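Local coordinates for phosphatidylinositol-specific phospholipase C1 (Streptomyces antibioticus, PDB 3H4X), which belongs to the calcium-dependent family of phosphatidylinositol-specific phospholipases C and folds as a TIM-type barrel of parallel strands ringed by helices, at residues G165-A168 with E172-R175; G177-R182 with T230-V235; N85-A90 with L95-R100. All blocks are in the same frame, centred on the assembly; numbering follows the deposited sequence.

Interactions 1 and 2 are neighbours, their centres about 11 Å apart. They follow one another along the chain and touch directly: Val174 CG2 of interaction 1 packs 3.3 Å from Trp179 NE1 of interaction 2. Interaction 3 lies on the other side of the chain's centre, about 39 Å from interaction 1 and 29 Å from interaction 2 between centres, and the nearest atoms of interactions 2 and 3 are still about 17 Å apart. It flanks a pocket holding an acetyl group, lined by Lys42, Asn83 and Asp101, for Lys42 touches both Asn85 and Arg100. Interaction 2 is buried where strand 232-236 meets helix 160-164, whereas the other two are partly buried.

Interaction 1. Residues G165-A168 with E172-R175; sequences GGHA and EAVR
His167 and Glu172 meet through a hydrogen bond from imidazole ND1 to carboxylate OE2, 2.8 Å long with an N-H...O angle of 149°. OE2 lies at the edge of the imidazole, almost in its plane, and receives the proton on its anti lone pair, the one directed away from OE1. The ring and carboxylate planes stand 78° apart. The same oxygen also takes a weak bond from the backbone N of Ala168, at 3.2 Å, so OE2 serves two donors of adjacent residues while OE1 leans toward Ala168 CB. The glutamate side chain runs out nearly straight, CG trans to N (chi1 177°), and so reaches back to the preceding loop.

The bond at ND1 and the packing of Ala173 probably limit the rotation of the imidazole. Ala173 CA lies over one ring face, 3.8 Å from the centroid in a CH-pi contact, and Ala173 CB comes within 3.5 Å of His167 CD2. Glu172 N, for its part, is bonded to Thr169 OG1. A bound ethanol also lies close to the His167 side chain. The arrangement is a His-carboxylate hydrogen bond that ties the loop after helix 160-164 onto the first turn of helix 170-177.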
loop_
_atom_site.group_PDB
_atom_site.type_symbol
_atom_site.label_atom_id
_atom_site.label_comp_id
_atom_site.label_asym_id
_atom_site.label_seq_id
_atom_site.Cartn_x
_atom_site.Cartn_y
_atom_site.Cartn_z
ATOM N N GLY A 165 -5.686 -17.495 6.908
ATOM C CA GLY A 165 -6.506 -18.700 6.992
ATOM C C GLY A 165 -6.507 -19.265 8.400
ATOM O O GLY A 165 -6.761 -18.543 9.362
ATOM N N GLY A 166 -6.210 -20.558 8.522
ATOM C CA GLY A 166 -6.205 -21.224 9.824
ATOM C C GLY A 166 -4.861 -21.192 10.528
ATOM O O GLY A 166 -4.708 -21.753 11.613
ATOM N N HIS A 167 -3.880 -20.536 9.916
ATOM C CA HIS A 167 -2.545 -20.436 10.503
ATOM C C HIS A 167 -2.548 -19.537 11.735
ATOM O O HIS A 167 -3.464 -18.738 11.935
ATOM C CB HIS A 167 -1.538 -19.913 9.475
ATOM C CG HIS A 167 -1.234 -20.886 8.378
ATOM N ND1 HIS A 167 -0.300 -21.891 8.514
ATOM C CD2 HIS A 167 -1.735 -21.004 7.126
ATOM C CE1 HIS A 167 -0.243 -22.589 7.394
ATOM N NE2 HIS A 167 -1.104 -22.073 6.536
ATOM N N ALA A 168 -1.517 -19.668 12.562
ATOM C CA ALA A 168 -1.433 -18.886 13.790
ATOM C C ALA A 168 -1.140 -17.411 13.519
ATOM O O ALA A 168 -1.627 -16.538 14.236
ATOM C CB ALA A 168 -0.384 -19.471 14.721
ATOM N N GLU A 172 3.547 -17.063 9.446
ATOM C CA GLU A 172 3.521 -18.510 9.312
ATOM C C GLU A 172 2.844 -18.888 7.999
ATOM O O GLU A 172 3.341 -19.727 7.248
ATOM C CB GLU A 172 2.782 -19.143 10.492
ATOM C CG GLU A 172 2.628 -20.653 10.405
ATOM C CD GLU A 172 1.731 -21.206 11.500
ATOM O OE1 GLU A 172 2.142 -21.170 12.680
ATOM O OE2 GLU A 172 0.621 -21.683 11.178
ATOM N N ALA A 173 1.703 -18.264 7.727
ATOM C CA ALA A 173 0.947 -18.558 6.523
ATOM C C ALA A 173 1.739 -18.244 5.259
ATOM O O ALA A 173 1.796 -19.050 4.330
ATOM C CB ALA A 173 -0.361 -17.790 6.528
ATOM N N VAL A 174 2.349 -17.065 5.215
ATOM C CA VAL A 174 2.980 -16.622 3.983
ATOM C C VAL A 174 4.245 -17.430 3.671
ATOM O O VAL A 174 4.501 -17.784 2.519
ATOM C CB VAL A 174 3.238 -15.095 4.001
ATOM C CG1 VAL A 174 4.538 -14.759 4.718
ATOM C CG2 VAL A 174 3.213 -14.530 2.581
ATOM N N ARG A 175 5.028 -17.735 4.700
ATOM C CA ARG A 175 6.236 -18.527 4.500
ATOM C C ARG A 175 5.919 -19.931 4.008
ATOM O O ARG A 175 6.609 -20.462 3.140
ATOM C CB ARG A 175 7.061 -18.602 5.786
ATOM C CG ARG A 175 7.771 -17.308 6.127
ATOM C CD ARG A 175 8.658 -17.466 7.349
ATOM N NE ARG A 175 9.700 -18.465 7.133
ATOM C CZ ARG A 175 10.549 -18.880 8.069
ATOM N NH1 ARG A 175 10.485 -18.378 9.294
ATOM N NH2 ARG A 175 11.463 -19.797 7.777
#

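Interaction 2. Residues G177-R182 with T230-V235; sequences GGWPSR and TAFPAV
Trp179 and Phe232 turn their rings toward each other with nearly the same first torsion: in each, CG lies anti to the carbonyl carbon and beside the backbone N, with chi1 at -64° for Trp179 and -67° for Phe232. The two side chains come from opposite directions and cover the distance between backbones whose CA atoms, in Trp179 and Phe232, are 13.1 Å apart. Contact is made by the far ends of the rings alone. Trp179 CH2 sits over one face of the phenyl ring, displaced toward its rim, at 3.9 Å from Phe232 CZ, and Trp179 CZ3 lies 4.0 Å from that same CZ. The planes are inclined at 55° and the centroid of the indole six-membered ring is 5.4 Å from that of the phenyl ring, an oblique pairing.

Both residues are buried, and the contact between them is purely apolar. The one polar atom of the indole, Trp179 NE1, is satisfied by a hydrogen bond to His280 O, which probably also limits rotation of the ring.

Trp179 belongs to the link from helix 170-177 to strand 189-195. Phe232 lies on the neighbouring parallel strand 232-236, where its backbone bonds to Phe191 and Leu193. Leu163 of helix 160-164 touches both aromatic rings, and Pro160 adds a further contact to Phe232, so the pair packs against that short helix.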
loop_
_atom_site.group_PDB
_atom_site.type_symbol
_atom_site.label_atom_id
_atom_site.label_comp_id
_atom_site.label_asym_id
_atom_site.label_seq_id
_atom_site.Cartn_x
_atom_site.Cartn_y
_atom_site.Cartn_z
ATOM N N GLY A 177 2.938 -21.166 2.585
ATOM C CA GLY A 177 2.069 -21.343 1.432
ATOM C C GLY A 177 2.057 -20.213 0.425
ATOM O O GLY A 177 1.482 -20.359 -0.643
ATOM N N GLY A 178 2.684 -19.089 0.760
ATOM C CA GLY A 178 2.737 -17.944 -0.143
ATOM C C GLY A 178 1.399 -17.263 -0.387
ATOM O O GLY A 178 0.436 -17.463 0.354
ATOM N N TRP A 179 1.355 -16.456 -1.442
ATOM C CA TRP A 179 0.172 -15.674 -1.802
ATOM C C TRP A 179 -0.619 -16.378 -2.894
ATOM O O TRP A 179 -0.078 -17.204 -3.619
ATOM C CB TRP A 179 0.594 -14.299 -2.327
ATOM C CG TRP A 179 1.275 -13.445 -1.313
ATOM C CD1 TRP A 179 2.588 -13.494 -0.956
ATOM C CD2 TRP A 179 0.680 -12.405 -0.527
ATOM N NE1 TRP A 179 2.851 -12.549 0.004
ATOM C CE2 TRP A 179 1.693 -11.872 0.289
ATOM C CE3 TRP A 179 -0.609 -11.874 -0.435
ATOM C CZ2 TRP A 179 1.458 -10.837 1.191
ATOM C CZ3 TRP A 179 -0.842 -10.846 0.462
ATOM C CH2 TRP A 179 0.185 -10.341 1.263
ATOM N N PRO A 180 -1.906 -16.038 -3.034
ATOM C CA PRO A 180 -2.650 -16.574 -4.167
ATOM C C PRO A 180 -2.072 -16.109 -5.501
ATOM O O PRO A 180 -1.340 -15.114 -5.562
ATOM C CB PRO A 180 -4.055 -15.994 -3.972
ATOM C CG PRO A 180 -4.131 -15.659 -2.519
ATOM C CD PRO A 180 -2.752 -15.203 -2.166
ATOM N N SER A 181 -2.406 -16.835 -6.563
ATOM C CA SER A 181 -2.013 -16.432 -7.902
ATOM C C SER A 181 -2.594 -15.058 -8.222
ATOM O O SER A 181 -3.629 -14.660 -7.683
ATOM C CB SER A 181 -2.490 -17.455 -8.935
ATOM O OG SER A 181 -3.873 -17.306 -9.192
ATOM N N ARG A 182 -1.919 -14.332 -9.106
ATOM C CA ARG A 182 -2.420 -13.041 -9.544
ATOM C C ARG A 182 -3.805 -13.187 -10.174
ATOM O O ARG A 182 -4.681 -12.348 -9.965
ATOM C CB ARG A 182 -1.447 -12.396 -10.528
ATOM C CG ARG A 182 -0.074 -12.117 -9.940
ATOM C CD ARG A 182 0.767 -11.292 -10.896
ATOM N NE ARG A 182 0.102 -10.030 -11.190
ATOM C CZ ARG A 182 0.173 -8.952 -10.414
ATOM N NH1 ARG A 182 0.898 -8.977 -9.304
ATOM N NH2 ARG A 182 -0.481 -7.850 -10.751
ATOM N N THR A 230 -8.410 -5.420 7.578
ATOM C CA THR A 230 -8.458 -5.003 6.179
ATOM C C THR A 230 -7.116 -4.646 5.551
ATOM O O THR A 230 -7.053 -4.465 4.338
ATOM C CB THR A 230 -9.399 -3.790 5.969
ATOM O OG1 THR A 230 -8.858 -2.640 6.635
ATOM C CG2 THR A 230 -10.805 -4.086 6.478
ATOM N N ALA A 231 -6.060 -4.531 6.352
ATOM C CA ALA A 231 -4.797 -3.994 5.851
ATOM C C ALA A 231 -3.581 -4.728 6.394
ATOM O O ALA A 231 -3.622 -5.313 7.480
ATOM C CB ALA A 231 -4.694 -2.511 6.179
ATOM N N PHE A 232 -2.495 -4.671 5.631
ATOM C CA PHE A 232 -1.219 -5.234 6.034
ATOM C C PHE A 232 -0.279 -4.121 6.483
ATOM O O PHE A 232 0.075 -3.250 5.692
ATOM C CB PHE A 232 -0.594 -5.967 4.852
ATOM C CG PHE A 232 -1.351 -7.188 4.433
ATOM C CD1 PHE A 232 -1.034 -8.425 4.968
ATOM C CD2 PHE A 232 -2.380 -7.108 3.507
ATOM C CE1 PHE A 232 -1.722 -9.557 4.594
ATOM C CE2 PHE A 232 -3.078 -8.242 3.128
ATOM C CZ PHE A 232 -2.745 -9.467 3.671
ATOM N N PRO A 233 0.128 -4.137 7.757
ATOM C CA PRO A 233 1.104 -3.146 8.189
ATOM C C PRO A 233 2.471 -3.516 7.623
ATOM O O PRO A 233 2.831 -4.698 7.579
ATOM C CB PRO A 233 1.097 -3.293 9.711
ATOM C CG PRO A 233 0.720 -4.709 9.938
ATOM C CD PRO A 233 -0.257 -5.053 8.845
ATOM N N ALA A 234 3.217 -2.512 7.180
ATOM C CA ALA A 234 4.533 -2.731 6.614
ATOM C C ALA A 234 5.621 -2.204 7.540
ATOM O O ALA A 234 5.399 -1.270 8.316
ATOM C CB ALA A 234 4.637 -2.049 5.259
ATOM N N VAL A 235 6.800 -2.812 7.453
ATOM C CA VAL A 235 7.982 -2.293 8.131
ATOM C C VAL A 235 8.649 -1.299 7.188
ATOM O O VAL A 235 9.162 -1.667 6.129
ATOM C CB VAL A 235 8.963 -3.405 8.519
ATOM C CG1 VAL A 235 10.062 -2.839 9.410
ATOM C CG2 VAL A 235 8.222 -4.536 9.218
#

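Interaction 3. Residues N85-A90 with L95-R100; sequences NCEGAA and LRTKSR. With EOH (ethanol), chain G.
Glu87 reaches across to the backbone of Arg96, Thr97 and Lys98, and this grip of one carboxylate on three successive N-H groups closes a loop of the TIM-type barrel, between strand 73-74 and helix 104-117. OE1 of Glu87 accepts from Arg96 N at 2.7 Å on its syn side. OE2 of Glu87 takes two bonds, from Lys98 N (2.8 Å), which approaches nearly along the C-O direction, and from Thr97 N (2.9 Å), tilted 28° from the carboxylate plane. Three donors thus fix the rotation of a buried carboxylate and would be expected to stabilise its negative charge.

Lys98 adds a bond from its side chain to the backbone of residues 85-90. Its chain, bent at chi3 (58°), runs past Glu87 O and delivers NZ to Gly88 O at 2.9 Å, well above the carbonyl plane. Beside it, Ala89 CB packs on Leu95 CD2, while a water donates to both Glu87 O and Ser99 O. At the far end Cys86 O receives a CA-H...O contact from Arg100 CA, 3.2 Å away.

Further out, Asp110 of helix 104-117 accepts from the backbone N of Glu87 and of Ala89, and so holds the backbone on either side of Gly88. Arg96 makes salt bridges with Asp50 and Asp53, which anchors the opposing segment. Arg100 NH1 bonds Arg46 O, and the bend of the Arg100 chain lets an ethanol, probably from the crystallisation liquor, accept two bonds from one residue: its O is 2.9 Å from Arg100 N and 3.2 Å from Arg100 NE.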
loop_
_atom_site.group_PDB
_atom_site.type_symbol
_atom_site.label_atom_id
_atom_site.label_comp_id
_atom_site.label_asym_id
_atom_site.label_seq_id
_atom_site.Cartn_x
_atom_site.Cartn_y
_atom_site.Cartn_z
ATOM N N ASN A 85 -7.957 14.200 -5.647
ATOM C CA ASN A 85 -8.712 13.991 -6.873
ATOM C C ASN A 85 -9.903 13.055 -6.671
ATOM O O ASN A 85 -10.516 12.595 -7.634
ATOM C CB ASN A 85 -7.798 13.472 -7.981
ATOM C CG ASN A 85 -7.091 12.187 -7.604
ATOM O OD1 ASN A 85 -7.456 11.521 -6.635
ATOM N ND2 ASN A 85 -6.071 11.831 -8.373
ATOM N N CYS A 86 -10.237 12.787 -5.416
ATOM C CA CYS A 86 -11.336 11.880 -5.088
ATOM C C CYS A 86 -12.676 12.611 -5.148
ATOM O O CYS A 86 -12.769 13.766 -4.727
ATOM C CB CYS A 86 -11.108 11.268 -3.707
ATOM S SG CYS A 86 -9.477 10.499 -3.539
ATOM N N GLU A 87 -13.708 11.943 -5.670
ATOM C CA GLU A 87 -15.014 12.582 -5.887
ATOM C C GLU A 87 -16.136 12.055 -5.007
ATOM O O GLU A 87 -17.185 12.689 -4.905
ATOM C CB GLU A 87 -15.527 12.381 -7.312
ATOM C CG GLU A 87 -14.581 12.508 -8.458
ATOM C CD GLU A 87 -15.233 11.967 -9.727
ATOM O OE1 GLU A 87 -14.770 10.934 -10.252
ATOM O OE2 GLU A 87 -16.252 12.543 -10.176
ATOM N N GLY A 88 -15.966 10.869 -4.436
ATOM C CA GLY A 88 -17.071 10.223 -3.735
ATOM C C GLY A 88 -18.209 9.838 -4.667
ATOM O O GLY A 88 -19.383 10.023 -4.340
ATOM N N ALA A 89 -17.867 9.306 -5.836
ATOM C CA ALA A 89 -18.872 8.864 -6.799
ATOM C C ALA A 89 -19.765 7.784 -6.200
ATOM O O ALA A 89 -19.280 6.862 -5.550
ATOM C CB ALA A 89 -18.203 8.347 -8.061
ATOM N N ALA A 90 -21.070 7.891 -6.434
ATOM C CA ALA A 90 -22.020 6.907 -5.916
ATOM C C ALA A 90 -22.009 5.624 -6.744
ATOM O O ALA A 90 -22.369 4.552 -6.256
ATOM C CB ALA A 90 -23.425 7.495 -5.867
ATOM N N LEU A 95 -18.403 8.595 -12.241
ATOM C CA LEU A 95 -16.961 8.817 -12.248
ATOM C C LEU A 95 -16.603 9.919 -13.246
ATOM O O LEU A 95 -17.131 9.960 -14.363
ATOM C CB LEU A 95 -16.204 7.524 -12.544
ATOM C CG LEU A 95 -16.234 6.494 -11.408
ATOM C CD1 LEU A 95 -15.711 5.153 -11.887
ATOM C CD2 LEU A 95 -15.452 6.981 -10.193
ATOM N N ARG A 96 -15.719 10.818 -12.824
ATOM C CA ARG A 96 -15.324 11.970 -13.627
ATOM C C ARG A 96 -16.500 12.918 -13.854
ATOM O O ARG A 96 -16.734 13.363 -14.979
ATOM C CB ARG A 96 -14.727 11.534 -14.969
ATOM C CG ARG A 96 -13.560 10.575 -14.840
ATOM C CD ARG A 96 -13.013 10.157 -16.201
ATOM N NE ARG A 96 -11.879 9.266 -16.013
ATOM C CZ ARG A 96 -11.984 7.966 -15.767
ATOM N NH1 ARG A 96 -13.175 7.386 -15.714
ATOM N NH2 ARG A 96 -10.887 7.246 -15.571
ATOM N N THR A 97 -17.242 13.221 -12.791
ATOM C CA THR A 97 -18.366 14.157 -12.890
ATOM C C THR A 97 -18.491 15.128 -11.719
ATOM O O THR A 97 -19.123 16.173 -11.854
ATOM C CB THR A 97 -19.729 13.436 -13.018
ATOM O OG1 THR A 97 -20.071 12.807 -11.775
ATOM C CG2 THR A 97 -19.700 12.405 -14.137
ATOM N N LYS A 98 -17.915 14.786 -10.571
ATOM C CA LYS A 98 -18.189 15.531 -9.339
ATOM C C LYS A 98 -17.045 16.440 -8.911
ATOM O O LYS A 98 -15.933 16.344 -9.426
ATOM C CB LYS A 98 -18.535 14.565 -8.203
ATOM C CG LYS A 98 -19.731 13.680 -8.500
ATOM C CD LYS A 98 -20.037 12.742 -7.345
ATOM C CE LYS A 98 -20.308 13.515 -6.066
ATOM N NZ LYS A 98 -20.635 12.621 -4.923
ATOM N N SER A 99 -17.328 17.331 -7.967
ATOM C CA SER A 99 -16.277 18.131 -7.359
ATOM C C SER A 99 -15.329 17.202 -6.608
ATOM O O SER A 99 -15.733 16.155 -6.108
ATOM C CB SER A 99 -16.861 19.179 -6.412
ATOM O OG SER A 99 -17.565 18.566 -5.352
ATOM N N ARG A 100 -14.063 17.587 -6.544
ATOM C CA ARG A 100 -13.040 16.733 -5.968
ATOM C C ARG A 100 -12.732 17.161 -4.529
ATOM O O ARG A 100 -13.623 17.640 -3.829
ATOM C CB ARG A 100 -11.811 16.719 -6.883
ATOM C CG ARG A 100 -12.126 16.123 -8.260
ATOM C CD ARG A 100 -11.051 16.434 -9.284
ATOM N NE ARG A 100 -11.000 17.860 -9.596
ATOM C CZ ARG A 100 -10.048 18.426 -10.327
ATOM N NH1 ARG A 100 -9.067 17.690 -10.826
ATOM N NH2 ARG A 100 -10.074 19.733 -10.559
HETATM C C1 EOH G . -12.446 20.507 -7.060
HETATM C C2 EOH G . -11.040 21.011 -7.367
HETATM O O EOH G . -13.007 19.816 -8.154
HETATM O O HOH W 1 -17.786 15.317 -4.609
#